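Local coordinates for protein flavin-containing monooxygenase (Allium sativum, PDB 6WPU) that uses a bound FAD cofactor to oxygenate sulfur, acting as an S-monooxygenase on S-allyl-L-cysteine in garlic, at residues R90-D102 with E415-R429. Residues are numbered along the deposited sequence; the frame is centred on the assembly and turned at random.
With FAD (flavin-adenine dinucleotide), chain B; SO4 (sulfate ion), chain D.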
loop_
_atom_site.group_PDB
_atom_site.type_symbol
_atom_site.label_atom_id
_atom_site.label_comp_id
_atom_site.label_asym_id
_atom_site.label_seq_id
_atom_site.Cartn_x
_atom_site.Cartn_y
_atom_site.Cartn_z
ATOM N N ARG A 90 4.687 -13.950 -0.805
ATOM C CA ARG A 90 3.877 -14.181 -1.990
ATOM C C ARG A 90 2.671 -13.243 -1.970
ATOM O O ARG A 90 2.288 -12.715 -0.919
ATOM C CB ARG A 90 3.400 -15.637 -2.059
ATOM C CG ARG A 90 4.509 -16.666 -2.161
ATOM C CD ARG A 90 3.986 -18.067 -1.888
ATOM N NE ARG A 90 3.088 -18.527 -2.939
ATOM C CZ ARG A 90 2.447 -19.688 -2.920
ATOM N NH1 ARG A 90 2.597 -20.516 -1.884
ATOM N NH2 ARG A 90 1.640 -20.016 -3.933
ATOM N N THR A 91 2.077 -13.022 -3.150
ATOM C CA THR A 91 0.928 -12.125 -3.230
ATOM C C THR A 91 -0.216 -12.680 -2.387
ATOM O O THR A 91 -0.373 -13.896 -2.241
ATOM C CB THR A 91 0.471 -11.919 -4.692
ATOM O OG1 THR A 91 -0.116 -13.120 -5.230
ATOM C CG2 THR A 91 1.637 -11.501 -5.571
ATOM N N ASN A 92 -1.004 -11.782 -1.792
ATOM C CA ASN A 92 -2.209 -12.206 -1.081
ATOM C C ASN A 92 -3.447 -12.092 -1.952
ATOM O O ASN A 92 -4.564 -12.254 -1.458
ATOM C CB ASN A 92 -2.395 -11.415 0.222
ATOM C CG ASN A 92 -2.479 -9.922 0.003
ATOM O OD1 ASN A 92 -2.812 -9.449 -1.081
ATOM N ND2 ASN A 92 -2.155 -9.165 1.033
ATOM N N LEU A 93 -3.268 -11.799 -3.239
ATOM C CA LEU A 93 -4.314 -11.771 -4.246
ATOM C C LEU A 93 -3.869 -12.636 -5.416
ATOM O O LEU A 93 -2.668 -12.695 -5.715
ATOM C CB LEU A 93 -4.576 -10.336 -4.729
ATOM C CG LEU A 93 -5.083 -9.323 -3.703
ATOM C CD1 LEU A 93 -5.038 -7.931 -4.315
ATOM C CD2 LEU A 93 -6.507 -9.688 -3.279
ATOM N N PRO A 94 -4.788 -13.346 -6.065
ATOM C CA PRO A 94 -4.413 -14.101 -7.265
ATOM C C PRO A 94 -3.974 -13.142 -8.355
ATOM O O PRO A 94 -4.441 -12.002 -8.432
ATOM C CB PRO A 94 -5.698 -14.839 -7.644
ATOM C CG PRO A 94 -6.786 -13.985 -7.091
ATOM C CD PRO A 94 -6.246 -13.320 -5.856
ATOM N N ARG A 95 -3.029 -13.598 -9.178
ATOM C CA ARG A 95 -2.364 -12.664 -10.078
ATOM C C ARG A 95 -3.331 -12.085 -11.112
ATOM O O ARG A 95 -3.128 -10.952 -11.565
ATOM C CB ARG A 95 -1.164 -13.344 -10.749
ATOM C CG ARG A 95 -1.516 -14.525 -11.653
ATOM C CD ARG A 95 -0.270 -15.343 -12.005
ATOM N NE ARG A 95 0.697 -14.597 -12.814
ATOM C CZ ARG A 95 2.002 -14.863 -12.872
ATOM N NH1 ARG A 95 2.522 -15.845 -12.139
ATOM N NH2 ARG A 95 2.800 -14.136 -13.653
ATOM N N GLU A 96 -4.393 -12.820 -11.480
ATOM C CA GLU A 96 -5.361 -12.280 -12.436
ATOM C C GLU A 96 -6.022 -11.019 -11.896
ATOM O O GLU A 96 -6.288 -10.075 -12.650
ATOM C CB GLU A 96 -6.435 -13.318 -12.790
ATOM C CG GLU A 96 -5.931 -14.608 -13.445
ATOM C CD GLU A 96 -5.530 -15.669 -12.414
ATOM O OE1 GLU A 96 -5.778 -15.461 -11.203
ATOM O OE2 GLU A 96 -4.967 -16.710 -12.820
ATOM N N VAL A 97 -6.288 -10.987 -10.588
ATOM C CA VAL A 97 -6.964 -9.853 -9.959
ATOM C C VAL A 97 -6.054 -8.631 -9.906
ATOM O O VAL A 97 -6.527 -7.495 -10.028
ATOM C CB VAL A 97 -7.458 -10.272 -8.556
ATOM C CG1 VAL A 97 -7.507 -9.094 -7.584
ATOM C CG2 VAL A 97 -8.803 -10.912 -8.653
ATOM N N MET A 98 -4.744 -8.840 -9.755
ATOM C CA MET A 98 -3.810 -7.757 -9.455
ATOM C C MET A 98 -3.426 -6.896 -10.653
ATOM O O MET A 98 -2.985 -5.759 -10.453
ATOM C CB MET A 98 -2.522 -8.325 -8.874
ATOM C CG MET A 98 -2.629 -8.814 -7.466
ATOM S SD MET A 98 -1.058 -9.537 -6.964
ATOM C CE MET A 98 0.097 -8.187 -7.177
ATOM N N GLY A 99 -3.535 -7.407 -11.875
ATOM C CA GLY A 99 -2.944 -6.718 -13.012
ATOM C C GLY A 99 -3.673 -5.440 -13.398
ATOM O O GLY A 99 -4.875 -5.286 -13.201
ATOM N N PHE A 100 -2.915 -4.498 -13.957
ATOM C CA PHE A 100 -3.519 -3.358 -14.637
ATOM C C PHE A 100 -4.571 -3.811 -15.649
ATOM O O PHE A 100 -4.467 -4.880 -16.262
ATOM C CB PHE A 100 -2.441 -2.529 -15.327
ATOM C CG PHE A 100 -1.500 -1.848 -14.362
ATOM C CD1 PHE A 100 -1.950 -0.822 -13.559
ATOM C CD2 PHE A 100 -0.170 -2.231 -14.277
ATOM C CE1 PHE A 100 -1.103 -0.194 -12.681
ATOM C CE2 PHE A 100 0.691 -1.610 -13.406
ATOM C CZ PHE A 100 0.229 -0.588 -12.592
ATOM N N LEU A 101 -5.599 -2.976 -15.815
ATOM C CA LEU A 101 -6.773 -3.359 -16.595
ATOM C C LEU A 101 -6.439 -3.667 -18.052
ATOM O O LEU A 101 -7.133 -4.465 -18.692
ATOM C CB LEU A 101 -7.821 -2.245 -16.517
ATOM C CG LEU A 101 -8.334 -2.003 -15.096
ATOM C CD1 LEU A 101 -9.251 -0.804 -15.045
ATOM C CD2 LEU A 101 -9.026 -3.257 -14.560
ATOM N N ASP A 102 -5.412 -3.039 -18.613
ATOM C CA ASP A 102 -5.074 -3.309 -20.008
ATOM C C ASP A 102 -3.734 -4.023 -20.136
ATOM O O ASP A 102 -3.099 -3.973 -21.191
ATOM C CB ASP A 102 -5.083 -2.014 -20.827
ATOM C CG ASP A 102 -3.979 -1.057 -20.411
ATOM O OD1 ASP A 102 -3.320 -1.300 -19.369
ATOM O OD2 ASP A 102 -3.755 -0.068 -21.137
ATOM N N GLU A 415 -14.394 -5.922 -14.391
ATOM C CA GLU A 415 -14.982 -7.171 -14.859
ATOM C C GLU A 415 -15.661 -7.903 -13.703
ATOM O O GLU A 415 -15.241 -7.810 -12.544
ATOM C CB GLU A 415 -13.910 -8.070 -15.488
ATOM C CG GLU A 415 -12.963 -7.412 -16.488
ATOM C CD GLU A 415 -11.696 -6.880 -15.822
ATOM O OE1 GLU A 415 -11.789 -6.373 -14.682
ATOM O OE2 GLU A 415 -10.604 -6.986 -16.429
ATOM N N GLU A 416 -16.722 -8.646 -14.030
ATOM C CA GLU A 416 -17.447 -9.385 -12.998
ATOM C C GLU A 416 -16.587 -10.482 -12.390
ATOM O O GLU A 416 -16.623 -10.701 -11.172
ATOM C CB GLU A 416 -18.738 -9.982 -13.563
ATOM C CG GLU A 416 -19.913 -9.036 -13.519
ATOM C CD GLU A 416 -19.994 -8.165 -14.751
ATOM O OE1 GLU A 416 -19.217 -8.420 -15.697
ATOM O OE2 GLU A 416 -20.834 -7.234 -14.769
ATOM N N TRP A 417 -15.812 -11.189 -13.220
ATOM C CA TRP A 417 -14.926 -12.218 -12.688
ATOM C C TRP A 417 -13.941 -11.635 -11.676
ATOM O O TRP A 417 -13.536 -12.327 -10.734
ATOM C CB TRP A 417 -14.186 -12.931 -13.830
ATOM C CG TRP A 417 -13.220 -12.070 -14.600
ATOM C CD1 TRP A 417 -13.417 -11.534 -15.837
ATOM C CD2 TRP A 417 -11.898 -11.647 -14.184
ATOM N NE1 TRP A 417 -12.312 -10.802 -16.218
ATOM C CE2 TRP A 417 -11.369 -10.854 -15.224
ATOM C CE3 TRP A 417 -11.117 -11.868 -13.036
ATOM C CZ2 TRP A 417 -10.098 -10.269 -15.149
ATOM C CZ3 TRP A 417 -9.858 -11.280 -12.956
ATOM C CH2 TRP A 417 -9.359 -10.494 -14.011
ATOM N N ARG A 418 -13.564 -10.364 -11.835
ATOM C CA ARG A 418 -12.592 -9.767 -10.926
ATOM C C ARG A 418 -13.237 -9.430 -9.592
ATOM O O ARG A 418 -12.616 -9.616 -8.537
ATOM C CB ARG A 418 -11.953 -8.523 -11.558
ATOM C CG ARG A 418 -10.558 -8.190 -10.997
ATOM C CD ARG A 418 -10.030 -6.827 -11.474
ATOM N NE ARG A 418 -9.675 -6.751 -12.892
ATOM C CZ ARG A 418 -8.427 -6.666 -13.356
ATOM N NH1 ARG A 418 -7.403 -6.663 -12.504
ATOM N NH2 ARG A 418 -8.198 -6.570 -14.673
ATOM N N ARG A 419 -14.486 -8.953 -9.616
ATOM C CA ARG A 419 -15.224 -8.776 -8.368
ATOM C C ARG A 419 -15.375 -10.104 -7.641
ATOM O O ARG A 419 -15.151 -10.194 -6.428
ATOM C CB ARG A 419 -16.594 -8.155 -8.638
ATOM C CG ARG A 419 -16.594 -6.640 -8.877
ATOM C CD ARG A 419 -18.000 -6.185 -9.209
ATOM N NE ARG A 419 -18.127 -4.750 -9.466
ATOM C CZ ARG A 419 -18.463 -3.863 -8.535
ATOM N NH1 ARG A 419 -18.678 -4.264 -7.284
ATOM N NH2 ARG A 419 -18.564 -2.583 -8.845
ATOM N N LEU A 420 -15.738 -11.157 -8.382
ATOM C CA LEU A 420 -15.988 -12.452 -7.762
ATOM C C LEU A 420 -14.698 -13.079 -7.234
ATOM O O LEU A 420 -14.695 -13.680 -6.152
ATOM C CB LEU A 420 -16.683 -13.382 -8.759
ATOM C CG LEU A 420 -18.096 -12.975 -9.183
ATOM C CD1 LEU A 420 -18.621 -13.894 -10.277
ATOM C CD2 LEU A 420 -19.040 -12.945 -7.979
ATOM N N MET A 421 -13.599 -12.972 -7.986
ATOM C CA MET A 421 -12.337 -13.520 -7.499
ATOM C C MET A 421 -11.925 -12.850 -6.198
ATOM O O MET A 421 -11.443 -13.518 -5.269
ATOM C CB MET A 421 -11.239 -13.348 -8.542
ATOM C CG MET A 421 -11.037 -14.496 -9.504
ATOM S SD MET A 421 -9.538 -14.186 -10.474
ATOM C CE MET A 421 -9.809 -15.281 -11.855
ATOM N N TYR A 422 -12.122 -11.530 -6.110
ATOM C CA TYR A 422 -11.786 -10.809 -4.889
ATOM C C TYR A 422 -12.604 -11.308 -3.704
ATOM O O TYR A 422 -12.062 -11.494 -2.607
ATOM C CB TYR A 422 -11.996 -9.310 -5.074
ATOM C CG TYR A 422 -11.630 -8.537 -3.836
ATOM C CD1 TYR A 422 -10.305 -8.266 -3.537
ATOM C CD2 TYR A 422 -12.606 -8.101 -2.948
ATOM C CE1 TYR A 422 -9.960 -7.568 -2.390
ATOM C CE2 TYR A 422 -12.270 -7.406 -1.797
ATOM C CZ TYR A 422 -10.949 -7.144 -1.524
ATOM O OH TYR A 422 -10.617 -6.444 -0.389
ATOM N N LYS A 423 -13.916 -11.516 -3.896
ATOM C CA LYS A 423 -14.737 -12.044 -2.809
ATOM C C LYS A 423 -14.300 -13.450 -2.432
ATOM O O LYS A 423 -14.298 -13.816 -1.249
ATOM C CB LYS A 423 -16.217 -12.031 -3.201
ATOM C CG LYS A 423 -16.830 -10.649 -3.231
ATOM C CD LYS A 423 -18.362 -10.713 -3.322
ATOM C CE LYS A 423 -18.964 -9.336 -3.622
ATOM N NZ LYS A 423 -20.429 -9.285 -3.336
ATOM N N GLU A 424 -13.895 -14.244 -3.427
ATOM C CA GLU A 424 -13.495 -15.626 -3.183
ATOM C C GLU A 424 -12.178 -15.701 -2.412
ATOM O O GLU A 424 -12.046 -16.494 -1.468
ATOM C CB GLU A 424 -13.384 -16.365 -4.512
ATOM C CG GLU A 424 -13.021 -17.822 -4.385
ATOM C CD GLU A 424 -14.233 -18.688 -4.081
ATOM O OE1 GLU A 424 -15.378 -18.165 -4.111
ATOM O OE2 GLU A 424 -14.029 -19.893 -3.813
ATOM N N VAL A 425 -11.183 -14.902 -2.812
ATOM C CA VAL A 425 -9.894 -14.963 -2.131
ATOM C C VAL A 425 -9.990 -14.314 -0.758
ATOM O O VAL A 425 -9.329 -14.753 0.186
ATOM C CB VAL A 425 -8.771 -14.323 -2.973
ATOM C CG1 VAL A 425 -8.920 -12.814 -3.036
ATOM C CG2 VAL A 425 -7.406 -14.663 -2.367
ATOM N N SER A 426 -10.816 -13.273 -0.619
ATOM C CA SER A 426 -11.061 -12.690 0.694
ATOM C C SER A 426 -11.624 -13.734 1.660
ATOM O O SER A 426 -11.189 -13.828 2.814
ATOM C CB SER A 426 -12.011 -11.501 0.552
ATOM O OG SER A 426 -11.832 -10.564 1.593
ATOM N N LYS A 427 -12.572 -14.551 1.192
ATOM C CA LYS A 427 -13.134 -15.589 2.048
ATOM C C LYS A 427 -12.105 -16.669 2.366
ATOM O O LYS A 427 -12.017 -17.131 3.509
ATOM C CB LYS A 427 -14.368 -16.200 1.387
ATOM C CG LYS A 427 -15.082 -17.237 2.244
ATOM C CD LYS A 427 -16.278 -17.816 1.502
ATOM C CE LYS A 427 -15.841 -18.785 0.411
ATOM N NZ LYS A 427 -15.511 -20.127 0.975
ATOM N N ASN A 428 -11.314 -17.083 1.370
ATOM C CA ASN A 428 -10.331 -18.141 1.591
ATOM C C ASN A 428 -9.177 -17.676 2.469
ATOM O O ASN A 428 -8.606 -18.473 3.221
ATOM C CB ASN A 428 -9.788 -18.634 0.259
ATOM C CG ASN A 428 -10.827 -19.340 -0.555
ATOM O OD1 ASN A 428 -11.964 -19.507 -0.115
ATOM N ND2 ASN A 428 -10.452 -19.751 -1.761
ATOM N N ARG A 429 -8.805 -16.404 2.363
ATOM C CA ARG A 429 -7.728 -15.864 3.182
ATOM C C ARG A 429 -8.114 -15.851 4.656
ATOM O O ARG A 429 -7.281 -16.137 5.525
ATOM C CB ARG A 429 -7.384 -14.459 2.697
ATOM C CG ARG A 429 -5.958 -14.032 2.973
ATOM C CD ARG A 429 -5.611 -12.883 2.062
ATOM N NE ARG A 429 -6.557 -11.796 2.268
ATOM C CZ ARG A 429 -6.871 -10.891 1.356
ATOM N NH1 ARG A 429 -6.322 -10.936 0.151
ATOM N NH2 ARG A 429 -7.741 -9.940 1.658
HETATM P PA FAD B . 5.310 2.234 -3.363
HETATM O O1A FAD B . 5.485 0.806 -3.882
HETATM O O2A FAD B . 5.683 2.579 -2.010
HETATM O O5B FAD B . 6.124 3.238 -4.152
HETATM C C5B FAD B . 6.370 4.603 -3.837
HETATM C C4B FAD B . 7.644 5.109 -4.550
HETATM O O4B FAD B . 7.887 6.477 -4.380
HETATM C C3B FAD B . 8.886 4.380 -4.112
HETATM O O3B FAD B . 9.590 3.894 -5.208
HETATM C C2B FAD B . 9.693 5.408 -3.401
HETATM O O2B FAD B . 11.057 5.209 -3.511
HETATM C C1B FAD B . 9.251 6.656 -4.107
HETATM N N9A FAD B . 9.389 7.859 -3.318
HETATM C C8A FAD B . 8.949 8.024 -2.010
HETATM N N7A FAD B . 9.243 9.260 -1.586
HETATM C C5A FAD B . 9.912 9.953 -2.598
HETATM C C6A FAD B . 10.454 11.231 -2.717
HETATM N N6A FAD B . 10.382 12.182 -1.633
HETATM N N1A FAD B . 11.032 11.604 -3.873
HETATM C C2A FAD B . 11.133 10.752 -4.926
HETATM N N3A FAD B . 10.628 9.498 -4.857
HETATM C C4A FAD B . 10.018 9.072 -3.717
HETATM N N1 FAD B . -0.758 -5.270 -3.479
HETATM C C2 FAD B . -1.122 -6.306 -4.411
HETATM O O2 FAD B . -1.742 -5.991 -5.570
HETATM N N3 FAD B . -0.942 -7.632 -4.091
HETATM C C4 FAD B . -0.332 -7.986 -2.906
HETATM O O4 FAD B . -0.126 -9.284 -2.570
HETATM C C4X FAD B . 0.271 -6.961 -2.032
HETATM N N5 FAD B . 1.087 -7.333 -0.972
HETATM C C5X FAD B . 1.676 -6.345 -0.189
HETATM C C6 FAD B . 2.489 -6.721 0.890
HETATM C C7 FAD B . 3.089 -5.732 1.662
HETATM C C7M FAD B . 3.951 -6.147 2.824
HETATM C C8 FAD B . 2.882 -4.385 1.375
HETATM C C8M FAD B . 3.504 -3.300 2.195
HETATM C C9 FAD B . 2.067 -4.007 0.302
HETATM C C9A FAD B . 1.466 -4.984 -0.478
HETATM N N10 FAD B . 0.644 -4.595 -1.591
HETATM C C10 FAD B . 0.043 -5.582 -2.385
HETATM C "C1'" FAD B . 0.388 -3.173 -1.865
HETATM C "C2'" FAD B . 1.448 -2.344 -2.560
HETATM O "O2'" FAD B . 1.687 -1.227 -1.807
HETATM C "C3'" FAD B . 0.826 -1.910 -3.868
HETATM O "O3'" FAD B . 0.814 -3.075 -4.599
HETATM C "C4'" FAD B . 1.595 -0.850 -4.649
HETATM O "O4'" FAD B . 2.913 -1.256 -4.710
HETATM C "C5'" FAD B . 1.489 0.590 -4.138
HETATM O "O5'" FAD B . 2.552 1.222 -4.791
HETATM P P FAD B . 3.000 2.742 -4.747
HETATM O O1P FAD B . 3.620 3.205 -6.119
HETATM O O2P FAD B . 1.741 3.513 -4.184
HETATM O O3P FAD B . 3.914 2.792 -3.380
HETATM S S SO4 D . 2.316 -20.092 1.874
HETATM O O1 SO4 D . 2.857 -20.941 2.940
HETATM O O2 SO4 D . 1.089 -20.705 1.368
HETATM O O3 SO4 D . 1.982 -18.777 2.407
HETATM O O4 SO4 D . 3.318 -19.924 0.817
HETATM O O HOH W 1 -5.492 -7.433 -15.938
#
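Val-97 and Met-421 meet at the middle of this contact, where the one-turn helix 95-98, on the flavin-binding loop of the FAD domain of this flavin-containing monooxygenase, lies against helix 416-431. The packing is tight: Val-97 CG2 presses to 3.4 Å from Met-421 CB, closer than carbons usually come, as the two side chains run alongside one another, pointing opposite ways. Met-421 SD continues to the CB of Glu-96, whose carboxylate, still beside the Met-421 sulfur, pairs with Arg-116; Met-421 also touches Leu-445 and Ala-449 of helix 443-453.

Beside this close packing, Arg-418 reaches up to the loop. With CG anti to the backbone N (chi1 -155°) and the chain bent at chi3, its NH1 gives two hydrogen bonds, to Val-97 O at 2.8 Å and to Gly-99 O at 3.0 Å, the latter on a lone pair. Glu-415 holds the guanidinium side-on through NE and NH2, while Leu-101 CD2 and Trp-417 CH2 cover opposite faces. A leucine in place of Arg-418 would probably leave both carbonyls without this donor and the Glu-415 carboxylate without its mate. A water bridges Arg-418 NH2 to Phe-100 O.

Toward Arg-429 the fit is looser: Leu-93 CD2 stays 4.0 Å from Val-425 CG1 and 4.1 Å from Tyr-422 CD1, and Asn-92, Tyr-422 and Arg-429 are partly exposed. On the other side of this loop lies the flavin, its O4 taking a hydrogen bond from Asn-92 N. The same residue's carbonyl faces the helix, where Arg-429 NH1 donates to Asn-92 O at 2.7 Å from above the carbonyl plane, with the oxygen in the guanidinium plane.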